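Side-chain contacts in african horse sickness virus (serotype 4) VP7 (African horsesickness virus, PDB 1AHS), which forms, as a homotrimer, the surface of the viral core and binds structural protein VP3, and is represented here by its top domain: residues Gly25-Ile28 / Ile32-Val35; Ala47-Arg52 / Ile59-Arg64; Val85-Val90 / Asp96-Asn101; Val106-Pro111 / Leu118-Leu123. All coordinates share one frame; numbering follows the deposited sequence.

Contact 1: Gly25-Ile28 / Ile32-Val35; sequences GGYI and IAEV
Strands 25-27 and 32-35 run antiparallel, at 159° between their directions, with Gly26 and Glu34 as a hydrogen-bonded pair flanked by the non-hydrogen-bonded pairs Gly25-Val35 and Tyr27-Ala33. The central pair is joined in both directions: Gly26 N donates to Glu34 O at 3.2 Å, and Glu34 N returns a bond to Gly26 O at 3.1 Å. A third and straighter bond, 169° at the hydrogen, takes Ile28 N to Ile32 O over 2.9 Å and draws the turn shut. Together they define the register of a beta hairpin.

Ile28 buries the most surface in this contact. Its CG1 lies 3.8 Å from Glu34 CG, where the two chains meet at a slant, and its CB is 4.1 Å from Ile32 CB. Beyond CG the glutamate runs extended, past the isoleucine, so the aliphatic part packs while the carboxylate goes on to Ser13 OG and Gly14 N. With no side chain on Gly26, the bulk of this pair comes from Glu34 alone. On the opposite face Tyr27 CD1 reaches Ala33 CB at 4.0 Å. Tyr27 CG sits beside the backbone N, anti to the carbonyl carbon (chi1 -58°), and the hydroxyl is engaged by Leu48 O of the short helix 46-49.

Strand 32-37 lies between its hairpin partner and strand 116-122, to which Ala33 and Val35 are bonded through the backbone, while strand 23-27 is outermost within this chain in the five-stranded antiparallel sheet and Tyr27 has a further backbone bond to Gln11.

Contact 2: Ala47-Arg52 / Ile59-Arg64; sequences ALLAPR and IYFVWR
Ile59 and Leu49 bury the most surface between these segments, and they meet through the end of one side chain and the backbone of the other: Ile59 CD1 lies 3.5 Å from Leu49 O. The same methyl carbon points at the CD-CG edge of the Pro51 ring, with Ile59 CD1 3.3 Å from Pro51 CD. That spacing is shorter than ordinary carbon contact, so its exact value is best treated as doubtful, although Pro51 CG at 3.8 Å from Ile59 CD1 confirms the approach. Ile59 reaches this place because CG1 sits beside its backbone N and the chain then extends (chi2 -172°).

Leu49 carries its own side chain further along the strand. Its CD1 lies over one face of the Phe61 ring, 4.2 Å above the plane and displaced toward the rim, with Phe61 CE2 the nearest ring atom. The side-chain contacts are apolar; Leu49 O, beside Ile59 CD1, is hydrogen-bonded to Tyr4 OH.

Ala50 is the first residue to leave helical geometry; the end of helix 46-49 and the loop after it pack on the five-stranded sheet of the beta sandwich, against strand 59-65, which is flanked there by strands 116-122 and 98-100.

Contact 3: Val85-Val90 / Asp96-Asn101; sequences VTVDGV and DVVAWN
Apolar contacts carry this meeting, and one valine makes all of them: Val87 sends CG2 to Val98 and CG1 to Trp100. Val87 CG2 is 4.1 Å from Val98 CG2, the two side chains lying at a slant to each other. Val87 CG1 comes to 3.8 Å from Trp100 CD1, approaching the indole obliquely and roughly at right angles to the run of the tryptophan side chain. The split follows from the rotation of Val87, whose CG1 stands opposite the backbone N (chi1 -179°) while CG2 lies beside it, so that one methyl serves each partner. The backbones stay well apart, with Val87 CA 7.6 Å from Trp100 CA, which shows that the segments are not paired strands.

They belong instead to the two facing sheets of a beta sandwich, consistent with the jelly-roll top domain of orbivirus VP7: strand 84-87 lies in the four-stranded sheet, and strand 98-100 is outermost within this chain in the five-stranded one, bonded to strand 59-65.

The backbone bonds concern the hairpin from which Val87 projects. Val87 and Val90 are joined reciprocally, Val87 N to Val90 O at 2.7 Å and Val90 N to Val87 O at 3.1 Å, round a type I' turn with Asp88 and Gly89 at its corners. Gly89 has a positive phi of 80°, a conformation in which a side chain would meet the preceding carbonyl.

Side-chain polar bonds lie outside this apolar contact. Trp100 NE1 donates to Ala104 O, and Asn101 OD1 accepts from the backbone N of both Ile103 and Ala104.

Contact 4: Val106-Pro111 / Leu118-Leu123; sequences VNVGNP and LQFEVL
Glu121 OE1 is gripped twice, by a salt bridge from Arg64 NH1 and a hydrogen bond from Ser30 N of a neighbouring subunit, on the face of strand 116-122 opposite to the one where Leu118 and Phe120 meet Val108. The strand thus has a polar side turned to the trimer interface and an apolar side turned into the beta sandwich, whose facing sheets are consistent with the jelly-roll top domain of orbivirus VP7. Val108 comes from strand 106-110 of the facing sheet. The strands are too far apart to pair, their nearest CA atoms, those of Val108 and Leu118, being 8.7 Å apart, and the gap is bridged by side chains.

Leu118 passes Val108 in the opposite sense. Val108 CG2 comes to 3.3 Å from Leu118 CD2, tighter than usual for two methyl carbons and so of doubtful precision. Val85 and Trp63 also pack on Leu118, while Val35 covers Phe120 from the neighbouring strand. Asn110 ND2, further along its strand, is hydrogen-bonded to Asp38 O and Arg114 O. The aromatic partner of Val108 is met at the rim: Val108 CG2 lies in the plane of the Phe120 ring, 3.8 Å from CZ.

From the N terminus the four contacts follow in series, with none enclosing or crossing another. Contact 1 closes the three-residue turn of a hairpin, contact 2 a six-residue loop from the short helix to strand 59-65, contact 3 a connection of five residues between the two sheets, and contact 4 a six-residue return from one sheet to the other. They adjoin in space: contacts 1 and 4 share backbone bonds such as Val35 N to Leu118 O at 2.8 Å, and contacts 2 and 3 do so through Phe61 O and Val98 N. Contacts 3 and 4 both span the sheets of the sandwich, while contact 2 lays the helix end against the five-stranded sheet.

Contact 1: Gly25-Ile28 / Ile32-Val35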
loop_
_atom_site.group_PDB
_atom_site.type_symbol
_atom_site.label_atom_id
_atom_site.label_comp_id
_atom_site.label_asym_id
_atom_site.label_seq_id
_atom_site.Cartn_x
_atom_site.Cartn_y
_atom_site.Cartn_z
ATOM N N GLY B 25 16.473 -0.324 0.780
ATOM C CA GLY B 25 15.270 0.363 1.207
ATOM C C GLY B 25 14.727 1.154 0.034
ATOM O O GLY B 25 15.430 1.425 -0.963
ATOM N N GLY B 26 13.455 1.506 0.152
ATOM C CA GLY B 26 12.775 2.259 -0.887
ATOM C C GLY B 26 11.488 2.788 -0.321
ATOM O O GLY B 26 11.070 2.369 0.756
ATOM N N TYR B 27 10.831 3.676 -1.040
ATOM C CA TYR B 27 9.613 4.235 -0.509
ATOM C C TYR B 27 8.422 3.593 -1.108
ATOM O O TYR B 27 8.473 3.140 -2.244
ATOM C CB TYR B 27 9.610 5.714 -0.787
ATOM C CG TYR B 27 10.819 6.366 -0.176
ATOM C CD1 TYR B 27 10.873 6.620 1.192
ATOM C CD2 TYR B 27 11.914 6.726 -0.959
ATOM C CE1 TYR B 27 11.972 7.220 1.765
ATOM C CE2 TYR B 27 13.038 7.337 -0.388
ATOM C CZ TYR B 27 13.050 7.581 0.972
ATOM O OH TYR B 27 14.116 8.223 1.539
ATOM N N ILE B 28 7.361 3.527 -0.323
ATOM C CA ILE B 28 6.095 2.960 -0.765
ATOM C C ILE B 28 5.128 4.113 -1.097
ATOM O O ILE B 28 4.362 4.056 -2.063
ATOM C CB ILE B 28 5.496 2.083 0.333
ATOM C CG1 ILE B 28 6.421 0.902 0.613
ATOM C CG2 ILE B 28 4.173 1.558 -0.070
ATOM C CD1 ILE B 28 7.063 0.286 -0.599
ATOM N N ILE B 32 5.452 5.809 4.194
ATOM C CA ILE B 32 5.941 4.476 4.414
ATOM C C ILE B 32 7.171 4.129 3.592
ATOM O O ILE B 32 7.245 4.399 2.390
ATOM C CB ILE B 32 4.789 3.483 4.120
ATOM C CG1 ILE B 32 3.585 3.856 4.958
ATOM C CG2 ILE B 32 5.172 2.072 4.457
ATOM C CD1 ILE B 32 2.482 2.864 4.860
ATOM N N ALA B 33 8.125 3.484 4.242
ATOM C CA ALA B 33 9.342 3.059 3.590
ATOM C C ALA B 33 9.514 1.603 4.040
ATOM O O ALA B 33 8.978 1.216 5.082
ATOM C CB ALA B 33 10.496 3.920 4.081
ATOM N N GLU B 34 10.230 0.788 3.287
ATOM C CA GLU B 34 10.436 -0.598 3.682
ATOM C C GLU B 34 11.883 -0.969 3.426
ATOM O O GLU B 34 12.465 -0.496 2.463
ATOM C CB GLU B 34 9.582 -1.527 2.812
ATOM C CG GLU B 34 8.074 -1.478 3.062
ATOM C CD GLU B 34 7.265 -2.460 2.209
ATOM O OE1 GLU B 34 7.818 -3.158 1.314
ATOM O OE2 GLU B 34 6.032 -2.520 2.422
ATOM N N VAL B 35 12.488 -1.798 4.264
ATOM C CA VAL B 35 13.860 -2.217 3.977
ATOM C C VAL B 35 13.880 -3.741 3.863
ATOM O O VAL B 35 13.309 -4.453 4.692
ATOM C CB VAL B 35 14.911 -1.566 4.960
ATOM C CG1 VAL B 35 14.290 -1.230 6.256
ATOM C CG2 VAL B 35 16.113 -2.423 5.156
#

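Contact 2: Ala47-Arg52 / Ile59-Arg64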
loop_
_atom_site.group_PDB
_atom_site.type_symbol
_atom_site.label_atom_id
_atom_site.label_comp_id
_atom_site.label_asym_id
_atom_site.label_seq_id
_atom_site.Cartn_x
_atom_site.Cartn_y
_atom_site.Cartn_z
ATOM N N ALA B 47 19.743 7.509 6.337
ATOM C CA ALA B 47 19.574 8.133 5.031
ATOM C C ALA B 47 18.218 7.911 4.406
ATOM O O ALA B 47 17.758 8.728 3.614
ATOM C CB ALA B 47 20.636 7.625 4.080
ATOM N N LEU B 48 17.591 6.802 4.769
ATOM C CA LEU B 48 16.303 6.431 4.224
ATOM C C LEU B 48 15.138 7.072 4.963
ATOM O O LEU B 48 14.259 7.634 4.322
ATOM C CB LEU B 48 16.208 4.902 4.250
ATOM C CG LEU B 48 15.232 4.006 3.461
ATOM C CD1 LEU B 48 14.162 3.398 4.349
ATOM C CD2 LEU B 48 14.662 4.703 2.266
ATOM N N LEU B 49 15.143 7.030 6.302
ATOM C CA LEU B 49 14.040 7.580 7.094
ATOM C C LEU B 49 14.038 9.061 7.287
ATOM O O LEU B 49 13.021 9.645 7.597
ATOM C CB LEU B 49 14.007 6.956 8.465
ATOM C CG LEU B 49 13.771 5.456 8.525
ATOM C CD1 LEU B 49 13.478 5.138 9.975
ATOM C CD2 LEU B 49 12.593 5.070 7.633
ATOM N N ALA B 50 15.190 9.671 7.144
ATOM C CA ALA B 50 15.312 11.080 7.313
ATOM C C ALA B 50 14.744 11.884 6.194
ATOM O O ALA B 50 15.135 11.727 5.010
ATOM C CB ALA B 50 16.710 11.435 7.469
ATOM N N PRO B 51 13.865 12.835 6.566
ATOM C CA PRO B 51 13.162 13.790 5.692
ATOM C C PRO B 51 14.286 14.694 5.192
ATOM O O PRO B 51 15.348 14.756 5.841
ATOM C CB PRO B 51 12.249 14.547 6.671
ATOM C CG PRO B 51 12.992 14.484 7.972
ATOM C CD PRO B 51 13.525 13.067 7.985
ATOM N N ARG B 52 14.117 15.433 4.103
ATOM C CA ARG B 52 15.299 16.211 3.743
ATOM C C ARG B 52 15.762 17.234 4.802
ATOM O O ARG B 52 14.940 17.743 5.609
ATOM C CB ARG B 52 15.317 16.657 2.269
ATOM N N ILE B 59 10.576 13.237 13.973
ATOM C CA ILE B 59 9.688 12.349 13.210
ATOM C C ILE B 59 9.147 11.296 14.156
ATOM O O ILE B 59 9.901 10.784 14.950
ATOM C CB ILE B 59 10.510 11.621 12.156
ATOM C CG1 ILE B 59 10.572 12.449 10.911
ATOM C CG2 ILE B 59 9.993 10.247 11.835
ATOM C CD1 ILE B 59 11.202 11.666 9.825
ATOM N N TYR B 60 7.860 10.985 14.110
ATOM C CA TYR B 60 7.302 9.942 14.968
ATOM C C TYR B 60 7.079 8.715 14.078
ATOM O O TYR B 60 6.501 8.860 13.016
ATOM C CB TYR B 60 5.954 10.394 15.516
ATOM C CG TYR B 60 6.014 11.225 16.785
ATOM C CD1 TYR B 60 6.047 10.608 18.029
ATOM C CD2 TYR B 60 6.105 12.616 16.748
ATOM C CE1 TYR B 60 6.174 11.346 19.223
ATOM C CE2 TYR B 60 6.239 13.376 17.944
ATOM C CZ TYR B 60 6.280 12.726 19.182
ATOM O OH TYR B 60 6.448 13.420 20.381
ATOM N N PHE B 61 7.530 7.525 14.462
ATOM C CA PHE B 61 7.309 6.347 13.616
ATOM C C PHE B 61 7.127 5.018 14.338
ATOM O O PHE B 61 7.414 4.937 15.516
ATOM C CB PHE B 61 8.450 6.204 12.642
ATOM C CG PHE B 61 9.719 5.673 13.244
ATOM C CD1 PHE B 61 9.891 4.314 13.455
ATOM C CD2 PHE B 61 10.800 6.525 13.469
ATOM C CE1 PHE B 61 11.113 3.816 13.865
ATOM C CE2 PHE B 61 12.019 6.039 13.879
ATOM C CZ PHE B 61 12.176 4.685 14.075
ATOM N N VAL B 62 6.576 4.015 13.651
ATOM C CA VAL B 62 6.443 2.661 14.201
ATOM C C VAL B 62 7.017 1.759 13.159
ATOM O O VAL B 62 7.023 2.114 12.002
ATOM C CB VAL B 62 5.013 2.147 14.375
ATOM C CG1 VAL B 62 4.430 2.722 15.530
ATOM C CG2 VAL B 62 4.154 2.489 13.233
ATOM N N TRP B 63 7.550 0.612 13.559
ATOM C CA TRP B 63 8.042 -0.341 12.578
ATOM C C TRP B 63 7.404 -1.705 12.858
ATOM O O TRP B 63 6.811 -1.929 13.915
ATOM C CB TRP B 63 9.556 -0.448 12.632
ATOM C CG TRP B 63 10.054 -1.135 13.828
ATOM C CD1 TRP B 63 10.261 -0.598 15.063
ATOM C CD2 TRP B 63 10.401 -2.516 13.923
ATOM N NE1 TRP B 63 10.714 -1.564 15.920
ATOM C CE2 TRP B 63 10.808 -2.752 15.244
ATOM C CE3 TRP B 63 10.397 -3.593 13.010
ATOM C CZ2 TRP B 63 11.210 -4.020 15.683
ATOM C CZ3 TRP B 63 10.801 -4.865 13.456
ATOM C CH2 TRP B 63 11.199 -5.058 14.773
ATOM N N ARG B 64 7.385 -2.558 11.850
ATOM C CA ARG B 64 6.894 -3.907 12.011
ATOM C C ARG B 64 7.301 -4.751 10.838
ATOM O O ARG B 64 7.619 -4.235 9.776
ATOM C CB ARG B 64 5.399 -4.009 12.353
ATOM C CG ARG B 64 4.450 -3.286 11.518
ATOM C CD ARG B 64 4.134 -1.934 12.132
ATOM N NE ARG B 64 2.724 -1.735 12.478
ATOM C CZ ARG B 64 1.904 -0.936 11.808
ATOM N NH1 ARG B 64 2.334 -0.265 10.733
ATOM N NH2 ARG B 64 0.671 -0.784 12.240
#

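Contact 3: Val85-Val90 / Asp96-Asn101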
loop_
_atom_site.group_PDB
_atom_site.type_symbol
_atom_site.label_atom_id
_atom_site.label_comp_id
_atom_site.label_asym_id
_atom_site.label_seq_id
_atom_site.Cartn_x
_atom_site.Cartn_y
_atom_site.Cartn_z
ATOM N N VAL B 85 15.057 -3.342 15.833
ATOM C CA VAL B 85 15.351 -1.994 15.400
ATOM C C VAL B 85 15.861 -1.268 16.665
ATOM O O VAL B 85 15.266 -1.414 17.740
ATOM C CB VAL B 85 14.045 -1.335 14.830
ATOM C CG1 VAL B 85 14.200 0.164 14.704
ATOM C CG2 VAL B 85 13.721 -1.919 13.475
ATOM N N THR B 86 17.042 -0.657 16.602
ATOM C CA THR B 86 17.504 0.106 17.755
ATOM C C THR B 86 17.580 1.583 17.363
ATOM O O THR B 86 17.916 1.907 16.217
ATOM C CB THR B 86 18.871 -0.374 18.299
ATOM O OG1 THR B 86 19.886 -0.294 17.296
ATOM C CG2 THR B 86 18.774 -1.770 18.763
ATOM N N VAL B 87 17.100 2.464 18.236
ATOM C CA VAL B 87 17.205 3.899 17.981
ATOM C C VAL B 87 18.064 4.507 19.109
ATOM O O VAL B 87 17.657 4.526 20.287
ATOM C CB VAL B 87 15.846 4.611 17.936
ATOM C CG1 VAL B 87 16.064 6.080 17.647
ATOM C CG2 VAL B 87 14.959 4.026 16.853
ATOM N N ASP B 88 19.262 4.970 18.748
ATOM C CA ASP B 88 20.221 5.568 19.699
ATOM C C ASP B 88 20.674 4.466 20.632
ATOM O O ASP B 88 20.820 4.684 21.837
ATOM C CB ASP B 88 19.576 6.694 20.550
ATOM C CG ASP B 88 20.540 7.868 20.843
ATOM O OD1 ASP B 88 21.745 7.808 20.502
ATOM O OD2 ASP B 88 20.062 8.892 21.384
ATOM N N GLY B 89 20.851 3.270 20.087
ATOM C CA GLY B 89 21.250 2.160 20.931
ATOM C C GLY B 89 20.116 1.511 21.720
ATOM O O GLY B 89 20.280 0.416 22.237
ATOM N N VAL B 90 18.974 2.172 21.852
ATOM C CA VAL B 90 17.842 1.588 22.563
ATOM C C VAL B 90 17.046 0.676 21.625
ATOM O O VAL B 90 16.721 1.041 20.485
ATOM C CB VAL B 90 16.897 2.666 23.070
ATOM C CG1 VAL B 90 15.703 2.039 23.803
ATOM C CG2 VAL B 90 17.648 3.629 23.950
ATOM N N ASP B 96 5.248 -0.036 18.874
ATOM C CA ASP B 96 5.381 1.083 19.808
ATOM C C ASP B 96 5.780 2.286 19.010
ATOM O O ASP B 96 6.694 2.201 18.185
ATOM C CB ASP B 96 6.521 0.860 20.810
ATOM C CG ASP B 96 6.183 -0.119 21.927
ATOM O OD1 ASP B 96 5.005 -0.557 22.069
ATOM O OD2 ASP B 96 7.146 -0.440 22.671
ATOM N N VAL B 97 5.145 3.412 19.312
ATOM C CA VAL B 97 5.437 4.695 18.662
ATOM C C VAL B 97 6.763 5.230 19.217
ATOM O O VAL B 97 6.886 5.401 20.423
ATOM C CB VAL B 97 4.339 5.736 18.968
ATOM C CG1 VAL B 97 4.558 6.970 18.156
ATOM C CG2 VAL B 97 2.975 5.180 18.657
ATOM N N VAL B 98 7.730 5.517 18.347
ATOM C CA VAL B 98 9.032 6.009 18.767
ATOM C C VAL B 98 9.262 7.434 18.251
ATOM O O VAL B 98 8.931 7.717 17.103
ATOM C CB VAL B 98 10.162 5.040 18.288
ATOM C CG1 VAL B 98 9.772 4.329 17.045
ATOM C CG2 VAL B 98 11.397 5.766 17.974
ATOM N N ALA B 99 9.766 8.335 19.117
ATOM C CA ALA B 99 10.081 9.754 18.771
ATOM C C ALA B 99 11.535 9.825 18.334
ATOM O O ALA B 99 12.427 9.569 19.131
ATOM C CB ALA B 99 9.865 10.663 19.984
ATOM N N TRP B 100 11.786 10.136 17.076
ATOM C CA TRP B 100 13.149 10.170 16.566
ATOM C C TRP B 100 13.618 11.603 16.333
ATOM O O TRP B 100 12.922 12.393 15.686
ATOM C CB TRP B 100 13.217 9.412 15.251
ATOM C CG TRP B 100 14.562 9.343 14.672
ATOM C CD1 TRP B 100 15.726 9.129 15.348
ATOM C CD2 TRP B 100 14.905 9.397 13.273
ATOM N NE1 TRP B 100 16.779 9.041 14.448
ATOM C CE2 TRP B 100 16.299 9.208 13.177
ATOM C CE3 TRP B 100 14.168 9.572 12.108
ATOM C CZ2 TRP B 100 16.970 9.198 11.962
ATOM C CZ3 TRP B 100 14.831 9.557 10.904
ATOM C CH2 TRP B 100 16.213 9.372 10.832
ATOM N N ASN B 101 14.843 11.905 16.744
ATOM C CA ASN B 101 15.283 13.248 16.584
ATOM C C ASN B 101 15.866 13.582 15.242
ATOM O O ASN B 101 16.265 14.711 15.048
ATOM C CB ASN B 101 16.197 13.665 17.720
ATOM C CG ASN B 101 17.497 12.913 17.726
ATOM O OD1 ASN B 101 17.947 12.412 16.693
ATOM N ND2 ASN B 101 18.142 12.870 18.878
#

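Contact 4: Val106-Pro111 / Leu118-Leu123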
loop_
_atom_site.group_PDB
_atom_site.type_symbol
_atom_site.label_atom_id
_atom_site.label_comp_id
_atom_site.label_asym_id
_atom_site.label_seq_id
_atom_site.Cartn_x
_atom_site.Cartn_y
_atom_site.Cartn_z
ATOM N N VAL B 106 19.701 4.813 13.649
ATOM C CA VAL B 106 18.602 3.848 13.624
ATOM C C VAL B 106 19.199 2.614 12.972
ATOM O O VAL B 106 19.638 2.693 11.832
ATOM C CB VAL B 106 17.451 4.356 12.785
ATOM C CG1 VAL B 106 16.406 3.292 12.632
ATOM C CG2 VAL B 106 16.830 5.543 13.469
ATOM N N ASN B 107 19.380 1.533 13.736
ATOM C CA ASN B 107 19.964 0.294 13.188
ATOM C C ASN B 107 18.875 -0.734 13.080
ATOM O O ASN B 107 17.960 -0.842 13.908
ATOM C CB ASN B 107 21.121 -0.250 14.012
ATOM C CG ASN B 107 22.287 0.722 14.100
ATOM O OD1 ASN B 107 23.011 0.948 13.148
ATOM N ND2 ASN B 107 22.465 1.302 15.263
ATOM N N VAL B 108 19.041 -1.561 12.086
ATOM C CA VAL B 108 18.024 -2.510 11.763
ATOM C C VAL B 108 18.737 -3.862 11.677
ATOM O O VAL B 108 19.888 -3.937 11.226
ATOM C CB VAL B 108 17.412 -1.978 10.435
ATOM C CG1 VAL B 108 18.068 -2.579 9.221
ATOM C CG2 VAL B 108 15.966 -1.983 10.469
ATOM N N GLY B 109 18.130 -4.903 12.234
ATOM C CA GLY B 109 18.786 -6.188 12.166
ATOM C C GLY B 109 17.873 -7.348 11.871
ATOM O O GLY B 109 16.737 -7.387 12.331
ATOM N N ASN B 110 18.395 -8.300 11.112
ATOM C CA ASN B 110 17.663 -9.518 10.761
ATOM C C ASN B 110 18.605 -10.702 11.025
ATOM O O ASN B 110 19.214 -11.232 10.096
ATOM C CB ASN B 110 17.229 -9.492 9.286
ATOM C CG ASN B 110 16.415 -10.713 8.883
ATOM O OD1 ASN B 110 15.461 -11.118 9.571
ATOM N ND2 ASN B 110 16.767 -11.287 7.755
ATOM N N PRO B 111 18.803 -11.073 12.311
ATOM C CA PRO B 111 19.688 -12.184 12.643
ATOM C C PRO B 111 19.179 -13.538 12.178
ATOM O O PRO B 111 19.978 -14.440 11.915
ATOM C CB PRO B 111 19.758 -12.099 14.159
ATOM C CG PRO B 111 18.411 -11.569 14.538
ATOM C CD PRO B 111 18.250 -10.473 13.541
ATOM N N LEU B 118 11.050 -5.072 6.480
ATOM C CA LEU B 118 10.544 -4.261 7.589
ATOM C C LEU B 118 9.924 -3.008 7.012
ATOM O O LEU B 118 10.494 -2.381 6.099
ATOM C CB LEU B 118 11.667 -3.821 8.516
ATOM C CG LEU B 118 12.188 -4.720 9.627
ATOM C CD1 LEU B 118 12.394 -6.140 9.185
ATOM C CD2 LEU B 118 13.494 -4.148 10.067
ATOM N N GLN B 119 8.794 -2.618 7.593
ATOM C CA GLN B 119 8.065 -1.441 7.183
ATOM C C GLN B 119 8.174 -0.361 8.255
ATOM O O GLN B 119 8.058 -0.689 9.427
ATOM C CB GLN B 119 6.599 -1.830 7.007
ATOM C CG GLN B 119 5.702 -0.661 6.800
ATOM C CD GLN B 119 4.241 -1.017 6.684
ATOM O OE1 GLN B 119 3.813 -1.562 5.657
ATOM N NE2 GLN B 119 3.445 -0.646 7.705
ATOM N N PHE B 120 8.355 0.908 7.861
ATOM C CA PHE B 120 8.424 2.046 8.803
ATOM C C PHE B 120 7.329 2.960 8.374
ATOM O O PHE B 120 7.298 3.342 7.244
ATOM C CB PHE B 120 9.734 2.821 8.656
ATOM C CG PHE B 120 10.922 2.063 9.114
ATOM C CD1 PHE B 120 11.296 2.093 10.430
ATOM C CD2 PHE B 120 11.600 1.225 8.248
ATOM C CE1 PHE B 120 12.345 1.283 10.871
ATOM C CE2 PHE B 120 12.652 0.409 8.677
ATOM C CZ PHE B 120 13.017 0.434 9.985
ATOM N N GLU B 121 6.433 3.333 9.252
ATOM C CA GLU B 121 5.378 4.205 8.828
ATOM C C GLU B 121 5.478 5.459 9.656
ATOM O O GLU B 121 5.415 5.384 10.867
ATOM C CB GLU B 121 4.026 3.552 9.109
ATOM C CG GLU B 121 2.839 4.475 8.845
ATOM C CD GLU B 121 1.519 3.806 9.070
ATOM O OE1 GLU B 121 1.507 2.581 9.348
ATOM O OE2 GLU B 121 0.481 4.493 8.954
ATOM N N VAL B 122 5.655 6.600 9.023
ATOM C CA VAL B 122 5.745 7.844 9.749
ATOM C C VAL B 122 4.363 8.312 10.130
ATOM O O VAL B 122 3.478 8.441 9.299
ATOM C CB VAL B 122 6.435 8.851 8.920
ATOM C CG1 VAL B 122 6.452 10.166 9.595
ATOM C CG2 VAL B 122 7.816 8.371 8.659
ATOM N N LEU B 123 4.186 8.646 11.392
ATOM C CA LEU B 123 2.877 9.010 11.894
ATOM C C LEU B 123 2.418 10.460 11.870
ATOM O O LEU B 123 1.450 10.803 11.205
ATOM C CB LEU B 123 2.663 8.369 13.271
ATOM C CG LEU B 123 2.606 6.830 13.251
ATOM C CD1 LEU B 123 2.304 6.316 14.620
ATOM C CD2 LEU B 123 1.500 6.356 12.331
#